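Local coordinates for glucoamylase (Thermoanaerobacterium thermosaccharolyticum, PDB 1LF6), which acts as a glucoamylase of family GH15, most likely releasing beta-D-glucose successively from the non-reducing ends of 1,4-linked alpha-glucan chains, at residues N44-K49 and E309-K314; A70-I75 and L153-H158; S145-K150 and D237-S242; P401-Y406 and D673-V678. One frame throughout, in Å; residues are numbered along the deposited sequence.

From the N terminus, residues 44-49 open the loop that interaction 1 closes at 309-314, tying the N-terminal beta sandwich to the helical GH15 domain. Interactions 2 and 3 both fall within that long loop and cross each other: 70-75 pairs with 153-158 after the chain has passed 145-150, which waits for 237-242. Interaction 2 joins neighbouring strands of one sheet, and interaction 3 brings together two loops that each connect one sheet to the other, about 24 Å away from it between centres. Interaction 4 follows in series, bringing the C-terminal helix start at 673-678 back to helix 395-407, about 61 Å from interaction 3 between centres.

Interaction 1 (N44-K49 and E309-K314); sequences NNYVSK and EDKTNK
Lys311 reaches from one loop into the other past the CD2 edge of Tyr46, its chain fully extended beyond CG. The lysine CB lies 3.8 Å from Tyr46 CD2, and CG keeps to the same ring atom. Further out, CD and CE run past the carbonyl oxygens of the 44-49 loop, with CE 3.1 Å from Asn45 O. The tip is gripped by oxygens: NZ donates to Ser48 O at 2.6 Å, nearly in line with that carbonyl, and more weakly to Asn45 O. Thr42 OG1 and Ala43 O also accept from it, and Trp51 adds a cation-pi contact. Lysine suits this place because its long apolar stem runs from the ring edge to a cluster of oxygens, three carbonyls and the Thr42 hydroxyl, that meets its charge.

Tyr46 has other partners. Its OH donates to Glu309 OE1 at 2.7 Å, on the syn side and 28° out of the carboxylate plane, while OE2 pairs with Arg363. Over one face, Lys314 CE sits 3.6 Å from the Tyr46 ring centroid, and its NZ makes a cation-pi contact. An alanine at Tyr46 would probably leave Glu309 OE1 without its hydroxyl donor and take from Lys314 CE and NZ the ring face they rest on. Lys49 NZ donates back to Tyr46 O within its own loop. This loop-to-loop contact between domains joins the beta sandwich to the (alpha/alpha) barrel.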
# COMPACT_ATOMS: atom_id res chain seq x y z
N ASN A 44 -16.85 -0.66 -3.19
CA ASN A 44 -16.95 0.43 -2.23
C ASN A 44 -18.10 0.21 -1.23
O ASN A 44 -19.03 1.00 -1.12
CB ASN A 44 -17.12 1.76 -2.98
CG ASN A 44 -17.37 2.94 -2.06
OD1 ASN A 44 -16.84 3.02 -0.96
ND2 ASN A 44 -18.19 3.88 -2.52
N ASN A 45 -18.01 -0.91 -0.52
CA ASN A 45 -18.99 -1.27 0.51
C ASN A 45 -18.35 -2.29 1.44
O ASN A 45 -17.30 -2.85 1.11
CB ASN A 45 -20.29 -1.82 -0.10
CG ASN A 45 -20.10 -3.13 -0.86
OD1 ASN A 45 -20.23 -3.18 -2.08
ND2 ASN A 45 -19.81 -4.20 -0.13
N TYR A 46 -18.97 -2.54 2.58
CA TYR A 46 -18.42 -3.49 3.55
C TYR A 46 -18.88 -4.93 3.37
O TYR A 46 -18.33 -5.84 4.00
CB TYR A 46 -18.73 -3.01 4.97
CG TYR A 46 -18.05 -1.70 5.31
CD1 TYR A 46 -18.76 -0.50 5.33
CD2 TYR A 46 -16.68 -1.65 5.57
CE1 TYR A 46 -18.12 0.72 5.59
CE2 TYR A 46 -16.03 -0.45 5.83
CZ TYR A 46 -16.75 0.73 5.85
OH TYR A 46 -16.10 1.91 6.11
N VAL A 47 -19.86 -5.15 2.51
CA VAL A 47 -20.39 -6.48 2.25
C VAL A 47 -19.40 -7.34 1.47
O VAL A 47 -19.05 -8.44 1.89
CB VAL A 47 -21.72 -6.41 1.47
CG1 VAL A 47 -22.30 -7.81 1.32
CG2 VAL A 47 -22.70 -5.49 2.19
N SER A 48 -18.96 -6.84 0.31
CA SER A 48 -18.02 -7.57 -0.54
C SER A 48 -16.61 -7.48 0.04
O SER A 48 -15.90 -6.50 -0.21
CB SER A 48 -18.04 -7.00 -1.95
OG SER A 48 -17.17 -7.73 -2.81
N LYS A 49 -16.22 -8.49 0.81
CA LYS A 49 -14.91 -8.52 1.44
C LYS A 49 -13.83 -9.17 0.59
O LYS A 49 -13.23 -10.17 0.99
CB LYS A 49 -15.01 -9.21 2.80
CG LYS A 49 -16.03 -8.59 3.75
CD LYS A 49 -15.82 -9.09 5.17
CE LYS A 49 -17.02 -8.81 6.07
NZ LYS A 49 -17.58 -7.44 5.93
N GLU A 309 -8.96 0.25 3.66
CA GLU A 309 -9.51 0.01 4.99
C GLU A 309 -9.99 -1.44 5.09
O GLU A 309 -10.52 -1.98 4.13
CB GLU A 309 -10.70 0.95 5.24
CG GLU A 309 -11.46 0.68 6.54
CD GLU A 309 -12.70 1.55 6.70
OE1 GLU A 309 -13.47 1.67 5.72
OE2 GLU A 309 -12.92 2.10 7.80
N ASP A 310 -9.80 -2.06 6.25
CA ASP A 310 -10.30 -3.42 6.40
C ASP A 310 -11.81 -3.24 6.50
O ASP A 310 -12.29 -2.19 6.95
CB ASP A 310 -9.78 -4.09 7.68
CG ASP A 310 -10.26 -5.54 7.81
OD1 ASP A 310 -10.04 -6.32 6.86
OD2 ASP A 310 -10.85 -5.88 8.85
N LYS A 311 -12.57 -4.24 6.07
CA LYS A 311 -14.02 -4.12 6.10
C LYS A 311 -14.66 -4.72 7.36
O LYS A 311 -15.87 -4.63 7.53
CB LYS A 311 -14.60 -4.73 4.83
CG LYS A 311 -14.16 -3.97 3.59
CD LYS A 311 -14.70 -4.55 2.29
CE LYS A 311 -14.28 -3.67 1.11
NZ LYS A 311 -14.85 -4.09 -0.19
N THR A 312 -13.84 -5.29 8.23
CA THR A 312 -14.33 -5.87 9.47
C THR A 312 -13.88 -4.97 10.62
O THR A 312 -14.67 -4.58 11.47
CB THR A 312 -13.79 -7.30 9.67
OG1 THR A 312 -14.11 -8.08 8.51
CG2 THR A 312 -14.43 -7.95 10.90
N ASN A 313 -12.59 -4.64 10.64
CA ASN A 313 -12.05 -3.75 11.65
C ASN A 313 -11.99 -2.38 10.99
O ASN A 313 -10.95 -1.98 10.45
CB ASN A 313 -10.64 -4.19 12.07
CG ASN A 313 -10.66 -5.25 13.16
OD1 ASN A 313 -10.90 -4.95 14.33
ND2 ASN A 313 -10.41 -6.49 12.78
N LYS A 314 -13.11 -1.67 11.02
CA LYS A 314 -13.20 -0.35 10.40
C LYS A 314 -12.23 0.65 11.03
O LYS A 314 -12.02 0.66 12.23
CB LYS A 314 -14.63 0.18 10.48
CG LYS A 314 -15.65 -0.69 9.74
CD LYS A 314 -17.04 -0.10 9.82
CE LYS A 314 -18.06 -0.97 9.10
NZ LYS A 314 -19.44 -0.44 9.24

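Interaction 2 (A70-I75 and L153-H158); sequences ADVKEI and LAYDPH
Lys73 N donates to Asp156 O at 3.0 Å, and Asp156 N returns a bond to Glu74 O; both backbone bonds between these antiparallel segments are nearly straight, with N-H...O angles of 173° and 174°. The bond from His158 N to Asp71 O, at 2.6 Å, is more bent. Asp156 thus bonds to two successive residues, Lys73 and Glu74, while the chain turns a corner at Lys73, a geometry consistent with a beta bulge.

The apolar contacts lie on the face that carries Val72, Ile75 and Tyr155. CG of Tyr155 is anti to the backbone N (chi1 166°), and the ring presents its edge to the other strand: Tyr155 CD1 is 3.7 Å from Ile75 CG1, and Tyr155 CE1 is 3.7 Å from Val72 CG2. Branched side chains fit well here, since the Val72 methyls and the Ile75 CG1 methylene lie along the ring edge. Leu153 CD1 extends the patch, meeting Ile75 CG2 at 3.9 Å. The ring's OH finds Thr188.

At the corner, Lys73 CB stands over the His158 ring, 3.5 Å from its centroid and almost on its normal, a CH-pi contact. His158 NE2 bonds to Asp30 and, weakly, to Asp156 OD1. An alanine at His158 would probably leave the neighbouring carboxylates of Asp30 and Asp156 without their shared N-H and Lys73 CB without the ring beneath it.

Leu248 of strand 243-251, in the other sheet, packs on Val72, Ile75 and Tyr155, so that one face of this antiparallel sheet is turned to a second sheet, as in a beta sandwich.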
# COMPACT_ATOMS: atom_id res chain seq x y z
N ALA A 70 -4.09 -12.42 2.27
CA ALA A 70 -3.90 -12.69 0.85
C ALA A 70 -4.15 -14.18 0.67
O ALA A 70 -3.70 -14.99 1.48
CB ALA A 70 -2.50 -12.32 0.42
N ASP A 71 -4.85 -14.54 -0.40
CA ASP A 71 -5.18 -15.93 -0.66
C ASP A 71 -4.73 -16.36 -2.04
O ASP A 71 -4.72 -17.55 -2.35
CB ASP A 71 -6.69 -16.13 -0.56
CG ASP A 71 -7.23 -15.78 0.80
OD1 ASP A 71 -8.10 -14.89 0.89
OD2 ASP A 71 -6.79 -16.40 1.80
N VAL A 72 -4.36 -15.39 -2.86
CA VAL A 72 -3.94 -15.66 -4.23
C VAL A 72 -2.62 -14.99 -4.57
O VAL A 72 -2.36 -13.87 -4.14
CB VAL A 72 -5.03 -15.17 -5.21
CG1 VAL A 72 -4.61 -15.46 -6.64
CG2 VAL A 72 -6.36 -15.83 -4.89
N LYS A 73 -1.79 -15.67 -5.35
CA LYS A 73 -0.51 -15.10 -5.75
C LYS A 73 -0.68 -14.49 -7.13
O LYS A 73 -0.25 -13.36 -7.38
CB LYS A 73 0.57 -16.18 -5.76
CG LYS A 73 1.98 -15.68 -6.00
CD LYS A 73 2.37 -15.74 -7.46
CE LYS A 73 3.84 -15.39 -7.66
NZ LYS A 73 4.28 -15.58 -9.07
N GLU A 74 -1.33 -15.24 -8.02
CA GLU A 74 -1.56 -14.79 -9.39
C GLU A 74 -2.64 -15.57 -10.12
O GLU A 74 -3.03 -16.67 -9.71
CB GLU A 74 -0.29 -14.92 -10.23
CG GLU A 74 0.80 -13.92 -9.95
CD GLU A 74 1.85 -13.96 -11.04
OE1 GLU A 74 2.35 -15.07 -11.33
OE2 GLU A 74 2.18 -12.89 -11.60
N ILE A 75 -3.11 -14.98 -11.21
CA ILE A 75 -4.11 -15.58 -12.10
C ILE A 75 -3.70 -15.01 -13.45
O ILE A 75 -3.97 -13.84 -13.75
CB ILE A 75 -5.55 -15.12 -11.78
CG1 ILE A 75 -5.92 -15.50 -10.34
CG2 ILE A 75 -6.52 -15.80 -12.74
CD1 ILE A 75 -7.30 -15.01 -9.91
N LEU A 153 -5.34 -20.99 -18.59
CA LEU A 153 -5.43 -20.13 -17.42
C LEU A 153 -4.73 -20.83 -16.26
O LEU A 153 -5.01 -21.99 -15.96
CB LEU A 153 -6.90 -19.88 -17.06
CG LEU A 153 -7.19 -18.93 -15.89
CD1 LEU A 153 -6.68 -17.54 -16.23
CD2 LEU A 153 -8.68 -18.89 -15.61
N ALA A 154 -3.81 -20.12 -15.60
CA ALA A 154 -3.07 -20.68 -14.47
C ALA A 154 -3.38 -19.90 -13.20
O ALA A 154 -3.00 -18.73 -13.07
CB ALA A 154 -1.57 -20.65 -14.75
N TYR A 155 -4.08 -20.55 -12.28
CA TYR A 155 -4.46 -19.95 -11.01
C TYR A 155 -3.55 -20.47 -9.90
O TYR A 155 -3.47 -21.68 -9.69
CB TYR A 155 -5.92 -20.31 -10.70
CG TYR A 155 -6.35 -20.03 -9.28
CD1 TYR A 155 -6.20 -18.77 -8.71
CD2 TYR A 155 -6.93 -21.04 -8.50
CE1 TYR A 155 -6.61 -18.51 -7.41
CE2 TYR A 155 -7.34 -20.79 -7.20
CZ TYR A 155 -7.18 -19.52 -6.66
OH TYR A 155 -7.60 -19.27 -5.37
N ASP A 156 -2.87 -19.57 -9.20
CA ASP A 156 -1.98 -19.98 -8.12
C ASP A 156 -2.50 -19.56 -6.75
O ASP A 156 -2.31 -18.42 -6.32
CB ASP A 156 -0.58 -19.39 -8.33
CG ASP A 156 0.41 -19.90 -7.31
OD1 ASP A 156 1.59 -19.50 -7.38
OD2 ASP A 156 0.03 -20.70 -6.43
N PRO A 157 -3.15 -20.48 -6.03
CA PRO A 157 -3.67 -20.12 -4.72
C PRO A 157 -2.62 -20.16 -3.61
O PRO A 157 -1.81 -21.08 -3.54
CB PRO A 157 -4.77 -21.15 -4.50
CG PRO A 157 -4.20 -22.36 -5.15
CD PRO A 157 -3.62 -21.82 -6.44
N HIS A 158 -2.63 -19.12 -2.77
CA HIS A 158 -1.74 -19.02 -1.62
C HIS A 158 -2.65 -18.67 -0.46
O HIS A 158 -2.51 -17.61 0.15
CB HIS A 158 -0.71 -17.91 -1.81
CG HIS A 158 0.45 -18.29 -2.67
ND1 HIS A 158 1.66 -17.64 -2.61
CD2 HIS A 158 0.58 -19.25 -3.62
CE1 HIS A 158 2.49 -18.18 -3.49
NE2 HIS A 158 1.86 -19.16 -4.11

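Interaction 3 (S145-K150 and D237-S242); sequences SIHDYK and DLTKNS
Ile146 and Leu238 carry a small, almost wholly apolar contact between two loops at an outlying end of the N-terminal domain, about 38 Å from the centre of the chain. No hydrogen bond crosses it. Ile146 CG1 meets Leu238 CD1 at 4.0 Å, and the isoleucine reaches further still: CG1 is anti to the backbone N (chi1 -176°), and chi2 near 177° carries Ile146 CD1 on to Ser242 CB, 3.6 Å away. From the other loop, Leu238 CD1 lies 3.6 Å from Tyr149 O. Branched aliphatic residues suit this spot, since each offers more than one methyl or methylene to the contact.

The fold is a beta sandwich, and each loop connects a strand of one sheet to a strand of the other. Residues 145-150 lead from strand 132-141 to strand 150-157, and residues 237-242 from strand 230-236 to strand 243-251. Phe139 of strand 132-141 packs against both Ile146 and Leu238.

Toward solvent the contact thins to His147 CD2 against Thr239 CG2, 3.9 Å apart, their side chains crossing at about a right angle. Each loop is shaped by its own bonds. Residues 146-148 form a 3-10 turn, with Tyr149 N bonded to Ile146 O, and Asp148 OD2 accepts from Ser145 N. In the other loop Thr239 OG1 donates at 2.6 Å to the syn lone pair of Asp237 OD1; with OG1 at chi1 70°, CG2 of the threonine lies anti to the carbonyl carbon and near His147 CD2.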
# COMPACT_ATOMS: atom_id res chain seq x y z
N SER A 145 -4.57 -17.55 -37.63
CA SER A 145 -5.95 -17.76 -37.20
C SER A 145 -6.04 -18.11 -35.72
O SER A 145 -5.07 -18.60 -35.13
CB SER A 145 -6.58 -18.87 -38.04
OG SER A 145 -7.88 -19.20 -37.59
N ILE A 146 -7.20 -17.86 -35.13
CA ILE A 146 -7.41 -18.16 -33.72
C ILE A 146 -7.32 -19.66 -33.47
O ILE A 146 -6.83 -20.09 -32.42
CB ILE A 146 -8.80 -17.63 -33.24
CG1 ILE A 146 -8.95 -17.86 -31.74
CG2 ILE A 146 -9.92 -18.32 -34.01
CD1 ILE A 146 -10.24 -17.32 -31.15
N HIS A 147 -7.78 -20.46 -34.43
CA HIS A 147 -7.74 -21.91 -34.29
C HIS A 147 -6.31 -22.43 -34.26
O HIS A 147 -6.08 -23.62 -34.04
CB HIS A 147 -8.51 -22.59 -35.43
CG HIS A 147 -9.97 -22.28 -35.44
ND1 HIS A 147 -10.46 -21.03 -35.77
CD2 HIS A 147 -11.05 -23.04 -35.14
CE1 HIS A 147 -11.78 -21.04 -35.67
NE2 HIS A 147 -12.16 -22.25 -35.29
N ASP A 148 -5.35 -21.54 -34.49
CA ASP A 148 -3.94 -21.93 -34.47
C ASP A 148 -3.33 -21.70 -33.10
O ASP A 148 -2.13 -21.91 -32.90
CB ASP A 148 -3.16 -21.13 -35.52
CG ASP A 148 -3.67 -21.36 -36.93
OD1 ASP A 148 -3.73 -22.54 -37.35
OD2 ASP A 148 -4.00 -20.37 -37.62
N TYR A 149 -4.15 -21.28 -32.14
CA TYR A 149 -3.67 -21.01 -30.80
C TYR A 149 -4.43 -21.75 -29.70
O TYR A 149 -5.57 -22.17 -29.89
CB TYR A 149 -3.74 -19.50 -30.53
CG TYR A 149 -2.88 -18.67 -31.45
CD1 TYR A 149 -1.49 -18.64 -31.29
CD2 TYR A 149 -3.44 -17.93 -32.49
CE1 TYR A 149 -0.68 -17.89 -32.15
CE2 TYR A 149 -2.64 -17.18 -33.35
CZ TYR A 149 -1.26 -17.16 -33.17
OH TYR A 149 -0.47 -16.42 -34.01
N LYS A 150 -3.77 -21.91 -28.56
CA LYS A 150 -4.36 -22.56 -27.41
C LYS A 150 -4.22 -21.57 -26.25
O LYS A 150 -3.18 -20.94 -26.10
CB LYS A 150 -3.63 -23.86 -27.06
CG LYS A 150 -3.92 -25.04 -27.98
CD LYS A 150 -3.30 -24.87 -29.35
CE LYS A 150 -3.50 -26.12 -30.20
NZ LYS A 150 -3.04 -25.94 -31.60
N ASP A 237 -11.74 -23.15 -24.10
CA ASP A 237 -12.19 -23.62 -25.41
C ASP A 237 -12.44 -22.40 -26.29
O ASP A 237 -13.54 -21.84 -26.29
CB ASP A 237 -13.49 -24.43 -25.27
CG ASP A 237 -13.84 -25.19 -26.53
OD1 ASP A 237 -13.61 -24.66 -27.64
OD2 ASP A 237 -14.37 -26.32 -26.42
N LEU A 238 -11.43 -22.00 -27.05
CA LEU A 238 -11.54 -20.84 -27.93
C LEU A 238 -12.58 -21.03 -29.02
O LEU A 238 -13.33 -20.10 -29.35
CB LEU A 238 -10.18 -20.53 -28.57
CG LEU A 238 -9.10 -19.97 -27.64
CD1 LEU A 238 -7.81 -19.78 -28.43
CD2 LEU A 238 -9.57 -18.64 -27.05
N THR A 239 -12.65 -22.23 -29.59
CA THR A 239 -13.61 -22.51 -30.65
C THR A 239 -15.04 -22.31 -30.15
O THR A 239 -15.96 -22.16 -30.95
CB THR A 239 -13.46 -23.94 -31.19
OG1 THR A 239 -13.91 -24.88 -30.21
CG2 THR A 239 -12.00 -24.22 -31.53
N LYS A 240 -15.22 -22.29 -28.83
CA LYS A 240 -16.55 -22.09 -28.27
C LYS A 240 -16.86 -20.60 -28.11
O LYS A 240 -18.02 -20.18 -28.24
CB LYS A 240 -16.67 -22.80 -26.92
CG LYS A 240 -18.05 -22.67 -26.31
CD LYS A 240 -18.46 -23.93 -25.56
CE LYS A 240 -17.58 -24.20 -24.36
NZ LYS A 240 -18.01 -25.44 -23.65
N ASN A 241 -15.83 -19.81 -27.83
CA ASN A 241 -15.96 -18.36 -27.68
C ASN A 241 -14.61 -17.75 -27.33
O ASN A 241 -13.95 -18.18 -26.38
CB ASN A 241 -16.98 -18.00 -26.59
CG ASN A 241 -17.61 -16.63 -26.81
OD1 ASN A 241 -16.94 -15.69 -27.24
ND2 ASN A 241 -18.90 -16.52 -26.52
N SER A 242 -14.19 -16.75 -28.10
CA SER A 242 -12.91 -16.09 -27.85
C SER A 242 -13.02 -15.10 -26.70
O SER A 242 -12.02 -14.58 -26.21
CB SER A 242 -12.44 -15.37 -29.12
OG SER A 242 -13.37 -14.38 -29.51

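Interaction 4 (P401-Y406 and D673-V678); sequences PIILSY and DMPDIV
Tyr406 and Ile403, on helix 395-407, meet the start of the C-terminal helix 676-682 at Pro675. The two belong to the helical domain, whose fold is an (alpha/alpha) barrel of six helical hairpins, and the contact brings the end of the chain back against one of its helices. CG of Tyr406 is anti to the backbone N (chi1 163°), carrying the ring out toward Pro675. Tyr406 CE1 lies 4.1 Å from Pro675 CB, the ring and the proline crossing at about a right angle. One turn earlier, Ile403 CG2 touches Pro675 CG at 4.2 Å. Pro675 sits at the N-cap of the helix, and its compact apolar ring suits packing against Tyr406 and Ile403.

Beyond this apolar part, the phenol is directed at the first turn of the short helix. Asp676 OD2 lies at the edge of the Tyr406 ring, near its plane, with the carboxylate turned 40° against the ring. The Tyr406 OH is modelled as donating to Asp676 OD2 at 2.5 Å, but that is very short and the OH is also too close to Ile677, so the exact placement is doubtful. An aspartate in a helix's first turn would probably interact well with the helix dipole.

Further out, Tyr460 of helix 445-464 meets the Tyr406 ring edge-to-face, and Ala453 of the same helix touches Ile403. Asp673, just before the helix, forms a salt bridge to Arg541. Within helix 395-407, Pro401 O accepts twice, from Ser405 N at 3.0 Å and from Ser405 OG at 3.0 Å, the two donors arriving from opposite faces of the carbonyl plane.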
# COMPACT_ATOMS: atom_id res chain seq x y z
N PRO A 401 -2.15 10.78 16.97
CA PRO A 401 -3.58 10.60 17.24
C PRO A 401 -4.17 11.77 18.03
O PRO A 401 -5.35 12.09 17.89
CB PRO A 401 -3.64 9.26 17.98
CG PRO A 401 -2.23 9.06 18.49
CD PRO A 401 -1.38 9.60 17.39
N ILE A 402 -3.34 12.42 18.85
CA ILE A 402 -3.81 13.57 19.63
C ILE A 402 -4.06 14.73 18.68
O ILE A 402 -5.06 15.43 18.79
CB ILE A 402 -2.78 14.04 20.68
CG1 ILE A 402 -2.46 12.93 21.67
CG2 ILE A 402 -3.33 15.27 21.40
CD1 ILE A 402 -1.35 13.29 22.65
N ILE A 403 -3.12 14.95 17.76
CA ILE A 403 -3.23 16.03 16.80
C ILE A 403 -4.47 15.84 15.94
O ILE A 403 -5.17 16.81 15.63
CB ILE A 403 -1.96 16.11 15.90
CG1 ILE A 403 -0.72 16.32 16.78
CG2 ILE A 403 -2.09 17.25 14.89
CD1 ILE A 403 0.59 16.26 16.03
N LEU A 404 -4.76 14.60 15.57
CA LEU A 404 -5.93 14.28 14.75
C LEU A 404 -7.21 14.53 15.56
O LEU A 404 -8.19 15.03 15.04
CB LEU A 404 -5.88 12.82 14.29
CG LEU A 404 -6.99 12.34 13.36
CD1 LEU A 404 -7.04 13.19 12.11
CD2 LEU A 404 -6.74 10.87 12.99
N SER A 405 -7.19 14.17 16.84
CA SER A 405 -8.34 14.39 17.70
C SER A 405 -8.68 15.87 17.72
O SER A 405 -9.85 16.27 17.73
CB SER A 405 -8.05 13.90 19.12
OG SER A 405 -7.98 12.49 19.17
N TYR A 406 -7.64 16.70 17.73
CA TYR A 406 -7.82 18.14 17.74
C TYR A 406 -8.44 18.66 16.44
O TYR A 406 -9.38 19.44 16.47
CB TYR A 406 -6.48 18.84 17.99
CG TYR A 406 -6.50 20.30 17.62
CD1 TYR A 406 -5.97 20.74 16.41
CD2 TYR A 406 -7.12 21.24 18.45
CE1 TYR A 406 -6.06 22.06 16.03
CE2 TYR A 406 -7.21 22.57 18.08
CZ TYR A 406 -6.68 22.97 16.86
OH TYR A 406 -6.81 24.28 16.47
N ASP A 673 -3.05 20.75 6.32
CA ASP A 673 -3.05 19.83 7.45
C ASP A 673 -2.27 20.30 8.69
O ASP A 673 -2.04 19.52 9.61
CB ASP A 673 -2.55 18.45 7.02
CG ASP A 673 -1.10 18.45 6.55
OD1 ASP A 673 -0.51 19.54 6.41
OD2 ASP A 673 -0.57 17.35 6.31
N MET A 674 -1.87 21.57 8.72
CA MET A 674 -1.13 22.08 9.88
C MET A 674 -2.09 22.53 10.98
O MET A 674 -3.02 23.30 10.74
CB MET A 674 -0.22 23.25 9.47
CG MET A 674 0.51 23.91 10.64
SD MET A 674 1.71 25.14 10.11
CE MET A 674 0.61 26.42 9.44
N PRO A 675 -1.89 22.04 12.21
CA PRO A 675 -2.76 22.42 13.33
C PRO A 675 -2.52 23.90 13.68
O PRO A 675 -1.44 24.27 14.12
CB PRO A 675 -2.35 21.46 14.44
CG PRO A 675 -0.88 21.20 14.13
CD PRO A 675 -0.89 21.04 12.63
N ASP A 676 -3.54 24.73 13.47
CA ASP A 676 -3.42 26.16 13.70
C ASP A 676 -2.94 26.64 15.06
O ASP A 676 -2.18 27.60 15.15
CB ASP A 676 -4.74 26.87 13.36
CG ASP A 676 -5.93 26.22 14.02
OD1 ASP A 676 -6.94 26.91 14.26
OD2 ASP A 676 -5.85 25.00 14.30
N ILE A 677 -3.37 25.99 16.14
CA ILE A 677 -2.94 26.43 17.46
C ILE A 677 -1.45 26.25 17.68
O ILE A 677 -0.84 27.00 18.43
CB ILE A 677 -3.73 25.73 18.58
CG1 ILE A 677 -3.01 24.50 19.11
CG2 ILE A 677 -5.02 25.26 18.05
CD1 ILE A 677 -3.79 23.80 20.21
N VAL A 678 -0.87 25.25 17.03
CA VAL A 678 0.56 25.03 17.17
C VAL A 678 1.28 26.15 16.42
O VAL A 678 2.17 26.80 16.96
CB VAL A 678 0.99 23.68 16.56
CG1 VAL A 678 2.50 23.52 16.70
CG2 VAL A 678 0.25 22.54 17.23